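Local coordinates for protein ribonucleoside-diphosphate reductase subunit beta (Bacillus halodurans C-125, PDB 2RCC) that probably serves as the iron-binding small subunit of a class I ribonucleotide reductase, which converts ribonucleotides into the deoxyribonucleotides needed for DNA synthesis, at residues K46-N51 with S113-Q118; I58-D63 with S131-K136; P68-T73 with N203-S208; K79-L84 with R266-D271; D182-G187 with T252-A257. All coordinates share one frame; numbering follows the deposited sequence.

The five contacts tie together a helical bundle built round a probable diiron site. Interactions 1 and 5 lie closest to it: Gln118 in interaction 1 is a neighbour of the predicted iron ligand His223, and interaction 5 contains the predicted ligand Glu186; the nearest atoms of interactions 1 and 5 are about 5 Å apart. Interactions 2 and 3 adjoin at one end of the bundle, with centres 13 Å apart, and are joined by a probable hydrogen bond of 3.2 Å between Asn59 O and Ser208 OG. Interaction 4 shares helix 72-87 with interaction 3 and helix 244-268 with interaction 5; its Ile81 side chain lies about 8 Å from that of Tyr126, the predicted active-site tyrosine.

Interaction 1: residues K46-N51 with S113-Q118; sequences KNMLAN and SVLSFQ
Met48, a selenomethionine, spans the gap to helix 106-133 and brings its terminal methyl against three side chains, those of Val114, Leu115 and Gln118. The axes of the two short helical segments, running roughly parallel at 25°, are 11.6 Å apart at their closest, and Met48 bridges this distance. Its chain is straight through CG (chi2 180°) and bends at the selenium, chi3 86°, which turns CE toward Leu115 and Gln118. It passes Val114 obliquely, with CE 3.6 Å from Val114 CG1 and SE 4.0 Å from that same methyl. Leu115 lies nearly at right angles to it: its CB bond leads away from 46-51, yet CD1 comes back to 3.3 Å from Met48 CE, tighter than normal carbon contact. On the remaining side the methyl stands above the plane of the Gln118 amide, displaced toward the oxygen, with CE 3.2 Å from Gln118 OE1 and 3.8 Å from Gln118 NE2. OE1 is also hydrogen-bonded to His223, which restrains rotation of the amide beneath the methyl. Val114 packs on Val120 of the second subunit, so the helix carrying these partners also faces the dimer interface. Two helices of the ferritin-like bundle are joined here by a buried, mostly apolar contact, with Gln118 probably in the second shell of the predicted diiron site.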
# COMPACT_ATOMS: atom_id res chain seq x y z
N LYS A 46 -2.00 -10.14 8.62
CA LYS A 46 -3.16 -10.21 9.53
C LYS A 46 -2.97 -9.33 10.77
O LYS A 46 -3.91 -8.67 11.21
CB LYS A 46 -3.44 -11.65 9.95
CG LYS A 46 -3.97 -12.54 8.84
CD LYS A 46 -4.03 -14.01 9.26
CE LYS A 46 -4.60 -14.87 8.13
NZ LYS A 46 -4.66 -16.33 8.46
N ASN A 47 -1.74 -9.29 11.31
CA ASN A 47 -1.45 -8.47 12.47
C ASN A 47 -1.48 -6.99 12.09
O ASN A 47 -2.02 -6.18 12.83
CB ASN A 47 -0.12 -8.86 13.15
CG ASN A 47 -0.19 -10.22 13.86
OD1 ASN A 47 -1.20 -10.60 14.44
ND2 ASN A 47 0.94 -10.93 13.85
N MSE A 48 -0.95 -6.64 10.92
CA MSE A 48 -1.00 -5.25 10.47
C MSE A 48 -2.45 -4.77 10.27
O MSE A 48 -2.80 -3.66 10.69
CB MSE A 48 -0.21 -5.08 9.19
CG MSE A 48 1.25 -5.27 9.40
SE MSE A 48 2.27 -5.07 7.76
CE MSE A 48 2.51 -3.23 7.78
N LEU A 49 -3.28 -5.61 9.64
CA LEU A 49 -4.68 -5.32 9.35
C LEU A 49 -5.50 -5.20 10.64
O LEU A 49 -6.38 -4.32 10.74
CB LEU A 49 -5.26 -6.38 8.39
CG LEU A 49 -6.66 -6.14 7.83
CD1 LEU A 49 -6.59 -4.92 6.87
CD2 LEU A 49 -7.21 -7.40 7.15
N ALA A 50 -5.23 -6.07 11.62
CA ALA A 50 -5.88 -5.98 12.94
C ALA A 50 -5.56 -4.68 13.71
O ALA A 50 -6.33 -4.26 14.53
CB ALA A 50 -5.50 -7.21 13.82
N ASN A 51 -4.40 -4.11 13.47
CA ASN A 51 -3.96 -2.89 14.09
C ASN A 51 -4.42 -1.60 13.39
O ASN A 51 -3.82 -0.55 13.65
CB ASN A 51 -2.42 -2.87 14.08
CG ASN A 51 -1.82 -3.78 15.11
OD1 ASN A 51 -2.52 -4.38 15.94
ND2 ASN A 51 -0.48 -3.86 15.08
N SER A 113 3.23 -2.37 -0.01
CA SER A 113 2.08 -1.50 -0.25
C SER A 113 1.39 -1.11 1.07
O SER A 113 1.07 0.05 1.28
CB SER A 113 1.10 -2.15 -1.24
OG SER A 113 -0.08 -1.41 -1.37
N VAL A 114 1.17 -2.09 1.95
CA VAL A 114 0.58 -1.84 3.25
C VAL A 114 1.51 -0.89 4.04
O VAL A 114 1.02 0.07 4.59
CB VAL A 114 0.32 -3.16 4.05
CG1 VAL A 114 -0.20 -2.84 5.47
CG2 VAL A 114 -0.59 -4.12 3.28
N LEU A 115 2.83 -1.07 3.98
CA LEU A 115 3.77 -0.18 4.69
C LEU A 115 3.68 1.26 4.20
O LEU A 115 3.72 2.21 4.99
CB LEU A 115 5.28 -0.59 4.56
CG LEU A 115 5.85 -1.43 5.68
CD1 LEU A 115 5.14 -2.77 5.77
CD2 LEU A 115 7.36 -1.64 5.59
N SER A 116 3.66 1.42 2.88
CA SER A 116 3.61 2.74 2.26
C SER A 116 2.36 3.53 2.71
O SER A 116 2.43 4.72 3.01
CB SER A 116 3.63 2.58 0.76
OG SER A 116 3.86 3.85 0.17
N PHE A 117 1.23 2.86 2.66
CA PHE A 117 -0.03 3.38 3.16
C PHE A 117 0.07 3.82 4.66
O PHE A 117 -0.35 4.93 5.03
CB PHE A 117 -1.11 2.36 2.94
CG PHE A 117 -2.33 2.60 3.74
CD1 PHE A 117 -3.16 3.67 3.45
CD2 PHE A 117 -2.59 1.84 4.85
CE1 PHE A 117 -4.26 3.97 4.26
CE2 PHE A 117 -3.68 2.11 5.64
CZ PHE A 117 -4.52 3.17 5.33
N GLN A 118 0.63 2.95 5.49
CA GLN A 118 0.84 3.27 6.91
C GLN A 118 1.69 4.53 7.03
O GLN A 118 1.38 5.39 7.83
CB GLN A 118 1.48 2.08 7.68
CG GLN A 118 0.49 0.88 7.82
CD GLN A 118 0.94 -0.18 8.82
OE1 GLN A 118 2.11 -0.36 9.05
NE2 GLN A 118 -0.01 -0.92 9.36

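Interaction 2: residues I58-D63 with S131-K136; sequences INMSHD and SSLVPK
Ser132 and Leu133, at the C-terminal end of helix 106-133, receive the curled side chain of Met60, a selenomethionine. All three of its torsions are near -60° (chi1 -71°, chi2 -70°, chi3 -58°), so the chain curls instead of reaching outward, and different parts of it meet different partners. Its root lies along Ser132: Met60 CB is 3.7 Å from Ser132 CB, and Met60 CG is 3.6 Å from Ser132 OG. The contact with this hydroxyl is van der Waals only; its hydrogen bond goes to Tyr128 O, back along its own helix. At the other end, Met60 CE is 4.1 Å from Leu133 CD2, the two side chains crossing at about a right angle. Leu133 CD2 also rests 4.1 Å from Asp63 C, so one methyl spans the methionine tip and the backbone of the short helix. No hydrogen bond joins the two segments; van der Waals contact carries the interface, and Ser132 and Leu133 remain partly exposed on its outer side. The backbone that presents Met60 is set by an Asx turn, in which Ser61 N donates a nearly straight bond of 2.9 Å to Asn59 OD1. Beyond it, the Asp63 carboxylate is gripped by two bonds from the first turn of helix 207-237, with OD1 paired to Ser208 N and OD2 to Thr209 OG1. The Asx turn of Asn59 thus leads into helix 61-66, with Met60 at the N-cap, and Met60 and Asp63 pack this short helix on the end of helix 106-133 in the ferritin-like bundle.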
# COMPACT_ATOMS: atom_id res chain seq x y z
N ILE A 58 -8.86 9.99 17.36
CA ILE A 58 -8.19 10.59 18.53
C ILE A 58 -8.57 12.06 18.70
O ILE A 58 -8.33 12.89 17.82
CB ILE A 58 -6.68 10.39 18.41
CG1 ILE A 58 -6.37 8.89 18.56
CG2 ILE A 58 -5.94 11.21 19.48
CD1 ILE A 58 -4.99 8.53 18.23
N ASN A 59 -9.18 12.39 19.84
CA ASN A 59 -9.63 13.74 20.10
C ASN A 59 -8.50 14.53 20.75
O ASN A 59 -8.01 14.14 21.81
CB ASN A 59 -10.86 13.71 21.01
CG ASN A 59 -11.53 15.08 21.16
OD1 ASN A 59 -10.88 16.09 21.42
ND2 ASN A 59 -12.84 15.10 21.03
N MSE A 60 -8.14 15.67 20.17
CA MSE A 60 -7.02 16.49 20.63
C MSE A 60 -7.37 17.68 21.54
O MSE A 60 -6.49 18.46 21.88
CB MSE A 60 -6.25 16.98 19.40
CG MSE A 60 -5.44 15.89 18.67
SE MSE A 60 -3.96 15.31 19.68
CE MSE A 60 -3.02 16.95 19.90
N SER A 61 -8.64 17.80 21.96
CA SER A 61 -9.10 18.93 22.77
C SER A 61 -8.37 19.12 24.07
O SER A 61 -8.04 20.25 24.39
CB SER A 61 -10.57 18.77 23.12
OG SER A 61 -11.30 18.49 21.96
N HIS A 62 -8.16 18.01 24.80
CA HIS A 62 -7.50 18.09 26.10
C HIS A 62 -6.03 18.44 25.91
O HIS A 62 -5.52 19.28 26.62
CB HIS A 62 -7.69 16.82 26.95
CG HIS A 62 -7.27 17.01 28.38
ND1 HIS A 62 -7.83 17.97 29.19
CD2 HIS A 62 -6.35 16.36 29.13
CE1 HIS A 62 -7.27 17.92 30.38
NE2 HIS A 62 -6.38 16.94 30.38
N ASP A 63 -5.37 17.78 24.96
CA ASP A 63 -4.01 18.16 24.61
C ASP A 63 -3.95 19.66 24.29
O ASP A 63 -3.06 20.35 24.77
CB ASP A 63 -3.48 17.33 23.41
CG ASP A 63 -3.01 15.94 23.79
OD1 ASP A 63 -3.63 15.28 24.64
OD2 ASP A 63 -2.02 15.46 23.18
N SER A 131 -1.66 20.82 13.63
CA SER A 131 -2.78 21.68 13.29
C SER A 131 -3.84 21.79 14.39
O SER A 131 -4.65 22.70 14.37
CB SER A 131 -3.44 21.24 11.97
OG SER A 131 -3.98 19.95 12.11
N SER A 132 -3.83 20.87 15.36
CA SER A 132 -4.75 20.93 16.52
C SER A 132 -4.23 21.90 17.61
O SER A 132 -4.98 22.31 18.51
CB SER A 132 -4.92 19.55 17.17
OG SER A 132 -5.36 18.58 16.24
N LEU A 133 -2.94 22.22 17.55
CA LEU A 133 -2.25 22.97 18.58
C LEU A 133 -1.74 24.36 18.19
O LEU A 133 -1.67 25.21 19.07
CB LEU A 133 -1.04 22.13 19.05
CG LEU A 133 -1.32 20.75 19.64
CD1 LEU A 133 -0.02 20.04 20.03
CD2 LEU A 133 -2.24 20.89 20.81
N VAL A 134 -1.34 24.58 16.92
CA VAL A 134 -0.78 25.89 16.52
C VAL A 134 -1.49 26.39 15.27
O VAL A 134 -1.97 25.58 14.49
CB VAL A 134 0.76 25.84 16.28
CG1 VAL A 134 1.49 25.35 17.55
CG2 VAL A 134 1.12 25.00 15.10
N PRO A 135 -1.62 27.73 15.10
CA PRO A 135 -2.23 28.26 13.87
C PRO A 135 -1.35 28.05 12.62
O PRO A 135 -0.16 27.79 12.78
CB PRO A 135 -2.40 29.74 14.17
CG PRO A 135 -1.49 30.03 15.30
CD PRO A 135 -1.29 28.79 16.07
N LYS A 136 -1.92 28.17 11.42
CA LYS A 136 -1.19 27.89 10.16
C LYS A 136 0.13 28.63 9.99
O LYS A 136 1.12 28.04 9.52
CB LYS A 136 -2.06 28.19 8.92
CG LYS A 136 -1.40 27.77 7.61

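Interaction 3: residues P68-T73 with N203-S208; sequences PTLTET and NQKMVS
Lys205 NZ donates a hydrogen bond of 2.9 Å to Thr69 OG1, the polar half of this contact. The lysine is bent at chi2 (-69°) and then runs nearly straight, which carries NZ over to the threonine; Thr69 in turn holds OG1 between its backbone N and carbonyl carbon. Besides accepting from Lys205 NZ, this hydroxyl is paired with the carbonyl Gln66 O, to which it can donate, so two partners grip it. The apolar half lies beside this, where, in the conformer described, both methyls of Leu70 face one carbon of the selenomethionine Met206: CD2 is 4.0 Å and CD1 4.2 Å from Met206 CG. In that conformer Leu70 CD1 is also 4.2 Å from Lys205 CD. Leu70 and Met206 are buried, whereas Thr69 and the lysine form the outer edge. The second segment is a helix-to-helix turn: a Schellman motif, with Gln204 at positive phi as its C-prime residue, ends helix 191-202, and Met206 at the N-cap starts helix 207-237. Gln66 fastens this turn from outside, its side-chain amide bonding Met206 N through OE1 and Gln204 O through NE2. Leu200 packs against both Leu70 and Met206 from helix 191-202. On the other segment Thr71 occupies the N-cap of helix 72-87. Its hydroxyl caps a backbone N in the first turn, while Thr71 N bonds Glu74 OE1.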
# COMPACT_ATOMS: atom_id res chain seq x y z
N PRO A 68 -0.55 24.98 26.52
CA PRO A 68 -0.04 26.20 27.17
C PRO A 68 0.45 26.03 28.60
O PRO A 68 1.19 26.89 29.06
CB PRO A 68 -1.27 27.11 27.24
CG PRO A 68 -2.15 26.64 26.23
CD PRO A 68 -1.96 25.17 26.12
N THR A 69 0.02 24.97 29.30
CA THR A 69 0.43 24.70 30.68
C THR A 69 1.86 24.13 30.76
O THR A 69 2.40 24.08 31.85
CB THR A 69 -0.55 23.74 31.42
OG1 THR A 69 -0.35 22.39 30.99
CG2 THR A 69 -2.02 24.16 31.18
N LEU A 70 2.43 23.67 29.64
CA LEU A 70 3.79 23.13 29.61
C LEU A 70 4.79 24.27 29.72
O LEU A 70 4.46 25.42 29.41
CB LEU A 70 4.06 22.35 28.31
CG LEU A 70 3.53 20.92 28.09
CD1 LEU A 70 2.04 20.75 28.36
CD2 LEU A 70 3.88 20.54 26.66
N THR A 71 6.02 23.95 30.14
CA THR A 71 7.07 24.98 30.25
C THR A 71 7.40 25.52 28.84
O THR A 71 7.05 24.89 27.83
CB THR A 71 8.38 24.45 30.89
OG1 THR A 71 9.10 23.62 29.96
CG2 THR A 71 8.11 23.67 32.18
N GLU A 72 8.01 26.71 28.76
CA GLU A 72 8.39 27.25 27.44
C GLU A 72 9.31 26.30 26.68
O GLU A 72 9.14 26.12 25.48
CB GLU A 72 9.09 28.60 27.52
CG GLU A 72 8.22 29.77 27.87
CD GLU A 72 8.94 31.11 27.64
OE1 GLU A 72 9.42 31.36 26.50
OE2 GLU A 72 9.01 31.91 28.59
N THR A 73 10.26 25.69 27.39
CA THR A 73 11.18 24.77 26.75
C THR A 73 10.45 23.51 26.26
O THR A 73 10.75 23.02 25.19
CB THR A 73 12.37 24.45 27.68
OG1 THR A 73 12.91 25.68 28.18
CG2 THR A 73 13.42 23.69 26.93
N ASN A 203 3.59 11.56 32.81
CA ASN A 203 3.23 12.59 33.78
C ASN A 203 1.86 13.27 33.48
O ASN A 203 1.62 14.37 33.92
CB ASN A 203 4.38 13.60 33.88
CG ASN A 203 5.67 12.94 34.40
OD1 ASN A 203 5.61 12.07 35.27
ND2 ASN A 203 6.81 13.30 33.86
N GLN A 204 0.99 12.57 32.74
CA GLN A 204 -0.36 12.99 32.40
C GLN A 204 -0.50 14.24 31.51
O GLN A 204 -1.54 14.87 31.53
CB GLN A 204 -1.17 13.16 33.68
CG GLN A 204 -1.09 11.99 34.67
CD GLN A 204 -2.11 10.91 34.40
OE1 GLN A 204 -3.28 11.08 34.76
NE2 GLN A 204 -1.68 9.79 33.81
N LYS A 205 0.52 14.58 30.72
CA LYS A 205 0.47 15.71 29.81
C LYS A 205 0.53 15.23 28.35
O LYS A 205 1.28 14.32 28.03
CB LYS A 205 1.63 16.68 30.07
CG LYS A 205 1.60 17.43 31.45
CD LYS A 205 0.45 18.48 31.54
CE LYS A 205 0.60 19.53 32.69
NZ LYS A 205 -0.69 20.31 33.00
N MSE A 206 -0.30 15.79 27.48
CA MSE A 206 -0.23 15.49 26.04
C MSE A 206 -0.37 14.00 25.74
O MSE A 206 0.37 13.42 24.93
CB MSE A 206 1.06 16.07 25.41
CG MSE A 206 1.31 17.56 25.75
SE MSE A 206 -0.24 18.72 25.45
CE MSE A 206 -0.07 18.72 23.52
N VAL A 207 -1.35 13.40 26.39
CA VAL A 207 -1.58 11.96 26.34
C VAL A 207 -2.15 11.48 24.99
O VAL A 207 -1.78 10.40 24.50
CB VAL A 207 -2.50 11.52 27.51
CG1 VAL A 207 -2.84 10.03 27.40
CG2 VAL A 207 -1.84 11.83 28.87
N SER A 208 -3.04 12.26 24.38
CA SER A 208 -3.56 11.92 23.04
C SER A 208 -2.46 11.91 21.98
O SER A 208 -2.42 11.02 21.13
CB SER A 208 -4.69 12.84 22.64
OG SER A 208 -5.80 12.58 23.46

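Interaction 4: residues K79-L84 with R266-D271; sequences KKIIGL and RYIIGD
Ile81 and Ile268 meet at the centre of this contact, where helix 72-87 of the ferritin-like bundle packs against the C-terminal end of helix 244-268. The close part is entirely aliphatic. Ile81 CG1 lies 3.8 Å from Ile268 CG2, and Ile81 CD1 lies 4.0 Å from Ile269 CD1, the latter two side chains meeting at about a right angle. Phe196 of helix 191-202 touches both Ile81 and Ile269, which are buried. The CB bond of Ile81 does not point at the other segment; CG1, placed beside the backbone N (chi1 -62°), brings the end of the chain across.

The outer side is looser. Lys80 contributes CB at 4.2 Å from Ile268 CG2, but the rest of its chain leads away, and its NZ is hydrogen-bonded to a tetraethylene glycol that probably came from the crystallisation liquor. Ile268 is partly exposed; its side chain also packs on Trp146 of helix 136-147. The same indole also bonds the backbone of helix 72-87, Trp146 NE1 to Lys80 O.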
# COMPACT_ATOMS: atom_id res chain seq x y z
N LYS A 79 7.04 21.56 19.53
CA LYS A 79 6.84 22.17 18.19
C LYS A 79 7.91 21.77 17.22
O LYS A 79 7.60 21.43 16.06
CB LYS A 79 6.77 23.71 18.30
CG LYS A 79 5.43 24.19 18.87
CD LYS A 79 5.45 25.57 19.53
CE LYS A 79 5.81 26.68 18.59
NZ LYS A 79 5.67 27.98 19.32
N LYS A 80 9.16 21.79 17.70
CA LYS A 80 10.31 21.42 16.87
C LYS A 80 10.25 19.96 16.45
O LYS A 80 10.45 19.67 15.27
CB LYS A 80 11.63 21.68 17.58
CG LYS A 80 12.01 23.12 17.66
CD LYS A 80 13.13 23.34 18.64
CE LYS A 80 13.41 24.83 18.84
NZ LYS A 80 14.02 25.49 17.66
N ILE A 81 9.92 19.07 17.38
CA ILE A 81 9.88 17.64 17.09
C ILE A 81 8.66 17.25 16.22
O ILE A 81 8.83 16.60 15.17
CB ILE A 81 9.96 16.79 18.38
CG1 ILE A 81 11.30 17.03 19.11
CG2 ILE A 81 9.88 15.30 18.05
CD1 ILE A 81 11.23 16.57 20.58
N ILE A 82 7.46 17.65 16.62
CA ILE A 82 6.26 17.34 15.83
C ILE A 82 6.36 18.03 14.45
O ILE A 82 6.03 17.39 13.45
CB ILE A 82 4.91 17.65 16.59
CG1 ILE A 82 3.82 16.72 16.07
CG2 ILE A 82 4.50 19.16 16.56
CD1 ILE A 82 4.02 15.25 16.60
N GLY A 83 6.86 19.28 14.42
CA GLY A 83 7.09 20.04 13.19
C GLY A 83 8.03 19.32 12.22
O GLY A 83 7.73 19.23 11.03
N LEU A 84 9.14 18.79 12.73
CA LEU A 84 10.11 18.05 11.92
C LEU A 84 9.47 16.78 11.38
O LEU A 84 9.61 16.47 10.19
CB LEU A 84 11.34 17.65 12.74
CG LEU A 84 12.44 16.93 11.95
CD1 LEU A 84 12.88 17.72 10.70
CD2 LEU A 84 13.59 16.64 12.83
N ARG A 266 20.81 15.78 21.34
CA ARG A 266 21.52 16.87 22.02
C ARG A 266 21.12 18.27 21.51
O ARG A 266 21.05 19.24 22.26
CB ARG A 266 23.03 16.71 21.88
CG ARG A 266 23.64 15.71 22.83
CD ARG A 266 25.17 15.65 22.62
NE ARG A 266 25.58 14.57 21.73
CZ ARG A 266 26.23 13.45 22.08
NH1 ARG A 266 26.67 13.21 23.32
NH2 ARG A 266 26.50 12.55 21.14
N TYR A 267 20.90 18.36 20.21
CA TYR A 267 20.54 19.60 19.53
C TYR A 267 19.17 20.13 19.93
O TYR A 267 19.02 21.32 20.17
CB TYR A 267 20.56 19.29 18.03
CG TYR A 267 20.28 20.41 17.07
CD1 TYR A 267 21.02 21.58 17.13
CD2 TYR A 267 19.39 20.24 16.00
CE1 TYR A 267 20.82 22.60 16.22
CE2 TYR A 267 19.20 21.24 15.07
CZ TYR A 267 19.92 22.43 15.20
OH TYR A 267 19.75 23.46 14.30
N ILE A 268 18.20 19.25 20.02
CA ILE A 268 16.80 19.65 20.29
C ILE A 268 16.34 19.58 21.74
O ILE A 268 15.55 20.42 22.17
CB ILE A 268 15.82 18.80 19.43
CG1 ILE A 268 16.15 18.96 17.96
CG2 ILE A 268 14.34 19.20 19.66
CD1 ILE A 268 15.01 18.48 17.07
N ILE A 269 16.79 18.56 22.48
CA ILE A 269 16.37 18.34 23.85
C ILE A 269 17.51 18.60 24.82
O ILE A 269 17.36 19.42 25.69
CB ILE A 269 15.77 16.90 24.05
CG1 ILE A 269 14.46 16.76 23.28
CG2 ILE A 269 15.49 16.63 25.54
CD1 ILE A 269 14.08 15.32 23.04
N GLY A 270 18.63 17.90 24.68
CA GLY A 270 19.76 18.09 25.60
C GLY A 270 19.37 17.87 27.06
O GLY A 270 18.67 16.92 27.39
N ASP A 271 19.78 18.80 27.91
CA ASP A 271 19.49 18.76 29.35
C ASP A 271 18.38 19.76 29.74
O ASP A 271 18.32 20.19 30.88
CB ASP A 271 20.80 19.02 30.15
CG ASP A 271 21.39 20.43 29.92
OD1 ASP A 271 20.91 21.17 29.04
OD2 ASP A 271 22.35 20.78 30.63

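Interaction 5: residues D182-G187 with T252-A257; sequences DVILEG and TTLMKA
This is a buried helix-helix contact made by apolar groups, its centre about 9 Å from the centre of the chain, where helix 172-187 packs against helix 244-268. The segment axes approach to 10.8 Å and run in the same general direction, crossing at -32°, and no hydrogen bond links them. Nearly all of the first segment's share comes from Ile184, the branches of which reach different main partners, with Ala257 CB near all of them. CG2, placed anti to the backbone N, lies 3.6 Å from Ala257 CB; the CA atoms of Ile184 and Ala257 are the nearest such pair, 7.1 Å apart. CG1, beside the backbone N, passes 3.9 Å from Leu254 CD2. Its end, CD1, abuts Thr253 CG2 at 3.4 Å, closer than carbons usually pack, with the two side chains about perpendicular. Thr253 offers its methyl because its hydroxyl is turned along its own helix, where OG1 hydrogen-bonds Phe249 O. Ile184 therefore sits wedged among Thr253, Leu254 and Ala257, while Leu254 extends the apolar patch to Ala293 and the Arg292 side chain of helix 278-295. Glu186, two residues on, faces elsewhere, with its side chain no nearer than 10.8 Å to 252-257. Its OE1 is hydrogen-bonded to His223 ND1, and both residues are predicted ligands of the second iron. The contact joins the face of helix 172-187 turned away from Glu186 to helix 244-268, within the ferritin-like fold of ribonucleotide reductase small subunits and its predicted diiron site.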
# COMPACT_ATOMS: atom_id res chain seq x y z
N ASP A 182 16.78 0.86 6.14
CA ASP A 182 15.32 0.79 6.47
C ASP A 182 15.05 0.44 7.96
O ASP A 182 14.13 0.99 8.60
CB ASP A 182 14.56 -0.24 5.62
CG ASP A 182 14.49 0.09 4.12
OD1 ASP A 182 14.66 1.26 3.71
OD2 ASP A 182 14.23 -0.87 3.33
N VAL A 183 15.79 -0.53 8.49
CA VAL A 183 15.72 -0.92 9.90
C VAL A 183 16.08 0.29 10.79
O VAL A 183 15.40 0.57 11.75
CB VAL A 183 16.62 -2.17 10.20
CG1 VAL A 183 16.87 -2.35 11.71
CG2 VAL A 183 16.02 -3.44 9.58
N ILE A 184 17.16 1.00 10.46
CA ILE A 184 17.56 2.21 11.17
C ILE A 184 16.51 3.30 11.13
O ILE A 184 16.17 3.85 12.18
CB ILE A 184 18.91 2.79 10.64
CG1 ILE A 184 20.07 1.87 11.07
CG2 ILE A 184 19.12 4.20 11.14
CD1 ILE A 184 21.30 1.95 10.18
N LEU A 185 15.93 3.59 9.95
CA LEU A 185 14.96 4.65 9.81
C LEU A 185 13.67 4.41 10.58
O LEU A 185 13.09 5.35 11.07
CB LEU A 185 14.56 4.94 8.34
CG LEU A 185 15.56 5.60 7.39
CD1 LEU A 185 14.82 5.99 6.11
CD2 LEU A 185 16.20 6.79 7.98
N GLU A 186 13.25 3.15 10.67
CA GLU A 186 12.02 2.73 11.41
C GLU A 186 12.29 2.25 12.82
O GLU A 186 11.39 2.22 13.65
CB GLU A 186 11.42 1.53 10.71
CG GLU A 186 11.08 1.76 9.26
CD GLU A 186 9.61 1.96 8.94
OE1 GLU A 186 8.78 2.21 9.83
OE2 GLU A 186 9.29 1.82 7.73
N GLY A 187 13.51 1.81 13.09
CA GLY A 187 13.84 1.20 14.37
C GLY A 187 14.75 1.95 15.30
O GLY A 187 15.01 1.48 16.39
N THR A 252 29.08 -0.91 12.12
CA THR A 252 29.46 0.45 11.77
C THR A 252 28.28 1.37 11.47
O THR A 252 28.21 2.51 11.97
CB THR A 252 30.41 0.40 10.56
OG1 THR A 252 31.62 -0.22 10.97
CG2 THR A 252 30.74 1.81 10.07
N THR A 253 27.34 0.88 10.66
CA THR A 253 26.16 1.65 10.27
C THR A 253 25.25 1.93 11.47
O THR A 253 24.80 3.07 11.63
CB THR A 253 25.43 0.96 9.10
OG1 THR A 253 26.39 0.74 8.06
CG2 THR A 253 24.29 1.84 8.58
N LEU A 254 25.01 0.92 12.31
CA LEU A 254 24.25 1.13 13.56
C LEU A 254 24.93 2.11 14.51
O LEU A 254 24.27 2.94 15.10
CB LEU A 254 24.01 -0.20 14.29
CG LEU A 254 22.99 -1.14 13.65
CD1 LEU A 254 23.05 -2.49 14.32
CD2 LEU A 254 21.59 -0.56 13.67
N MSE A 255 26.26 2.03 14.64
CA MSE A 255 26.99 2.98 15.51
C MSE A 255 26.94 4.41 14.99
O MSE A 255 26.77 5.33 15.78
CB MSE A 255 28.45 2.57 15.68
CG MSE A 255 28.64 1.26 16.44
SE MSE A 255 30.48 0.62 16.49
CE MSE A 255 31.32 1.39 14.93
N LYS A 256 27.09 4.59 13.68
CA LYS A 256 27.00 5.93 13.07
C LYS A 256 25.60 6.50 13.24
O LYS A 256 25.44 7.69 13.56
CB LYS A 256 27.36 5.87 11.58
CG LYS A 256 27.44 7.23 10.89
N ALA A 257 24.60 5.64 13.03
CA ALA A 257 23.22 6.00 13.21
C ALA A 257 22.89 6.36 14.70
O ALA A 257 22.20 7.33 14.94
CB ALA A 257 22.34 4.87 12.71